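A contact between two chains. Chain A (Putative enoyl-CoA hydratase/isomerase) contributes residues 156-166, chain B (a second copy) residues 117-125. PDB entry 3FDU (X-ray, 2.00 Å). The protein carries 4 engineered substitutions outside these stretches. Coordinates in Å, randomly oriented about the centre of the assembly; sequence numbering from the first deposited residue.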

# COMPACT_ATOMS: atom_id res chain seq x y z
N GLY A 156 -3.96 -1.39 0.09
CA GLY A 156 -3.63 -2.30 1.19
C GLY A 156 -4.43 -3.61 0.98
O GLY A 156 -5.53 -3.58 0.46
N TYR A 157 -3.90 -4.76 1.40
CA TYR A 157 -4.64 -6.02 1.18
C TYR A 157 -6.05 -6.06 1.82
O TYR A 157 -7.03 -6.39 1.16
N HIS A 158 -6.16 -5.73 3.11
CA HIS A 158 -7.47 -5.83 3.78
C HIS A 158 -8.56 -5.02 3.10
O HIS A 158 -9.69 -5.49 2.93
N LYS A 159 -8.27 -3.77 2.75
CA LYS A 159 -9.32 -2.96 2.12
C LYS A 159 -9.62 -3.44 0.71
O LYS A 159 -10.77 -3.41 0.28
N ALA A 160 -8.58 -3.85 -0.01
CA ALA A 160 -8.83 -4.34 -1.37
C ALA A 160 -9.73 -5.60 -1.27
O ALA A 160 -10.64 -5.78 -2.07
N ALA A 161 -9.42 -6.49 -0.34
CA ALA A 161 -10.27 -7.69 -0.19
C ALA A 161 -11.71 -7.31 0.19
O ALA A 161 -12.67 -7.90 -0.33
N GLU A 162 -11.89 -6.32 1.06
CA GLU A 162 -13.28 -5.86 1.39
C GLU A 162 -14.08 -5.35 0.18
O GLU A 162 -15.25 -5.74 -0.06
N LEU A 163 -13.45 -4.55 -0.67
CA LEU A 163 -14.17 -4.02 -1.83
C LEU A 163 -14.36 -5.08 -2.90
O LEU A 163 -15.38 -5.10 -3.58
N LEU A 164 -13.37 -5.95 -3.07
CA LEU A 164 -13.50 -7.00 -4.11
C LEU A 164 -14.41 -8.12 -3.63
O LEU A 164 -15.29 -8.57 -4.39
N PHE A 165 -14.22 -8.62 -2.40
CA PHE A 165 -15.02 -9.81 -1.98
C PHE A 165 -16.50 -9.41 -1.79
O PHE A 165 -17.40 -10.17 -2.16
N THR A 166 -16.77 -8.26 -1.16
CA THR A 166 -18.17 -7.96 -0.81
C THR A 166 -18.90 -7.40 -2.01
O THR A 166 -20.14 -7.43 -2.05
N ILE B 117 -1.45 -12.96 13.00
CA ILE B 117 -2.44 -13.80 12.31
C ILE B 117 -3.41 -12.90 11.53
O ILE B 117 -4.02 -13.34 10.55
N LEU B 118 -3.55 -11.63 11.93
CA LEU B 118 -4.46 -10.73 11.19
C LEU B 118 -3.98 -10.49 9.75
O LEU B 118 -4.79 -10.19 8.91
N LEU B 119 -2.67 -10.62 9.51
CA LEU B 119 -2.07 -10.41 8.18
C LEU B 119 -2.38 -11.56 7.23
O LEU B 119 -2.22 -11.41 6.02
N GLN B 120 -2.86 -12.70 7.76
CA GLN B 120 -3.33 -13.80 6.90
C GLN B 120 -4.82 -13.74 6.72
O GLN B 120 -5.36 -14.44 5.88
N ALA B 121 -5.53 -12.93 7.51
CA ALA B 121 -7.01 -12.87 7.38
C ALA B 121 -7.38 -11.91 6.22
O ALA B 121 -6.62 -10.97 5.90
N ASP B 122 -8.50 -12.15 5.56
CA ASP B 122 -8.87 -11.23 4.48
C ASP B 122 -9.56 -9.98 4.99
O ASP B 122 -9.48 -8.90 4.38
N LEU B 123 -10.32 -10.14 6.07
CA LEU B 123 -11.10 -9.05 6.65
C LEU B 123 -11.00 -9.18 8.14
O LEU B 123 -11.05 -10.30 8.66
N VAL B 124 -10.82 -8.06 8.84
CA VAL B 124 -10.72 -8.06 10.28
C VAL B 124 -11.64 -7.01 10.83
O VAL B 124 -11.62 -5.85 10.35
N PHE B 125 -12.46 -7.38 11.82
CA PHE B 125 -13.32 -6.43 12.53
C PHE B 125 -12.93 -6.37 14.00
O PHE B 125 -12.57 -7.40 14.60

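A single imidazole nitrogen serves two backbone carbonyls here: NE2 of H158(A) lies 2.9 Å from O of L118(B) and 3.0 Å from O of A121(B), donating a weak hydrogen bond to each. The N-H points between the two oxygens, so neither angle is good (129° and 122°). H158(A) leaves its helix sideways, but its m rotamer carries the ring edge to this turn of chain B. A flat ring with a donor at its tip suits the place; its ND1 is satisfied elsewhere in the structure.

One helical turn apart, Y157(A), A161(A) and F165(A) all point toward chain B and gather around D122(B). The t rotamer of Y157(A) extends its phenol so that OH donates to OD1 of D122(B) at 2.7 Å, a short bond to a charged acceptor. The m rotamer of F165(A) brings CE2 within 3.6 Å of CG of D122(B). Between them, the small methyl of A161(A) permits close approach, its CB 3.6 Å from O of D122(B), a buried carbonyl without a hydrogen-bond partner.

L123(B) starts away from the helix, yet its m,t rotamer returns CD2 to within 3.5 Å of CB of E162(A). This aliphatic contact spares the carboxylate, whose OE2 forms a salt bridge with NZ of K159(A) at 2.8 Å.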

# COMPACT_ATOMS: atom_id res chain seq x y z
CB TYR A 157 -3.82 -7.23 1.67
CG TYR A 157 -4.51 -8.55 1.30
CD1 TYR A 157 -4.17 -9.24 0.14
CD2 TYR A 157 -5.51 -9.08 2.13
CE1 TYR A 157 -4.82 -10.43 -0.18
CE2 TYR A 157 -6.17 -10.29 1.81
CZ TYR A 157 -5.81 -10.94 0.65
OH TYR A 157 -6.44 -12.12 0.31
CB HIS A 158 -7.36 -5.42 5.27
CG HIS A 158 -6.75 -6.48 6.15
ND1 HIS A 158 -6.00 -6.19 7.28
CD2 HIS A 158 -6.78 -7.83 6.06
CE1 HIS A 158 -5.59 -7.32 7.83
NE2 HIS A 158 -6.06 -8.33 7.12
CB LYS A 159 -8.95 -1.45 2.08
CG LYS A 159 -10.09 -0.55 1.61
CD LYS A 159 -11.37 -0.62 2.56
CE LYS A 159 -10.94 -0.47 4.07
NZ LYS A 159 -12.04 -0.43 5.11
CB ALA A 160 -7.49 -4.68 -2.10
CB ALA A 161 -9.65 -8.66 0.83
CB GLU A 162 -13.23 -4.80 2.53
CG GLU A 162 -14.56 -4.05 2.83
CD GLU A 162 -14.39 -2.96 3.88
OE1 GLU A 162 -15.34 -2.21 4.02
OE2 GLU A 162 -13.32 -2.82 4.52
CB LEU A 163 -13.42 -2.82 -2.43
CG LEU A 163 -13.16 -1.62 -1.48
CD1 LEU A 163 -12.32 -0.47 -2.13
CD2 LEU A 163 -14.51 -1.07 -0.95
CB LEU A 164 -12.12 -7.56 -4.50
CG LEU A 164 -11.27 -6.63 -5.38
CD1 LEU A 164 -9.81 -7.13 -5.60
CD2 LEU A 164 -11.92 -6.46 -6.71
CB PHE A 165 -14.57 -10.38 -0.64
CG PHE A 165 -13.27 -11.19 -0.65
CD1 PHE A 165 -12.39 -11.18 -1.73
CD2 PHE A 165 -12.93 -11.93 0.48
CE1 PHE A 165 -11.18 -11.91 -1.68
CE2 PHE A 165 -11.77 -12.69 0.51
CZ PHE A 165 -10.88 -12.66 -0.57
CB THR A 166 -18.30 -6.95 0.35
OG1 THR A 166 -17.79 -5.67 -0.04
CG2 THR A 166 -17.62 -7.45 1.61
CB ILE B 117 -3.21 -14.76 13.26
CG1 ILE B 117 -3.94 -15.83 12.45
CG2 ILE B 117 -4.24 -14.02 14.16
CD1 ILE B 117 -4.54 -16.91 13.27
CB LEU B 118 -4.66 -9.38 11.89
CG LEU B 118 -5.01 -9.47 13.37
CD1 LEU B 118 -4.99 -8.05 13.96
CD2 LEU B 118 -6.38 -10.18 13.62
CB LEU B 119 -0.55 -10.23 8.30
CG LEU B 119 -0.11 -9.00 9.09
CD1 LEU B 119 1.32 -9.16 9.53
CD2 LEU B 119 -0.33 -7.72 8.25
CB GLN B 120 -2.97 -15.21 7.49
CG GLN B 120 -1.73 -15.24 8.37
CD GLN B 120 -0.48 -14.73 7.70
OE1 GLN B 120 -0.29 -14.89 6.48
NE2 GLN B 120 0.43 -14.13 8.50
CB ALA B 121 -7.65 -12.42 8.69
CB ASP B 122 -9.77 -11.95 3.48
CG ASP B 122 -9.10 -13.19 2.90
OD1 ASP B 122 -8.05 -13.07 2.21
OD2 ASP B 122 -9.61 -14.31 3.15
CB LEU B 123 -12.57 -9.15 6.24
CG LEU B 123 -12.90 -9.14 4.74
CD1 LEU B 123 -14.32 -9.57 4.45
CD2 LEU B 123 -12.69 -7.78 4.23
CB VAL B 124 -9.31 -7.68 10.73
CG1 VAL B 124 -9.23 -7.57 12.26
CG2 VAL B 124 -8.26 -8.69 10.19
CB PHE B 125 -14.78 -6.80 12.37
CG PHE B 125 -15.24 -6.83 10.95
CD1 PHE B 125 -15.47 -5.65 10.27
CD2 PHE B 125 -15.44 -8.01 10.30
CE1 PHE B 125 -15.85 -5.67 8.95
CE2 PHE B 125 -15.83 -8.03 8.98
CZ PHE B 125 -16.05 -6.87 8.32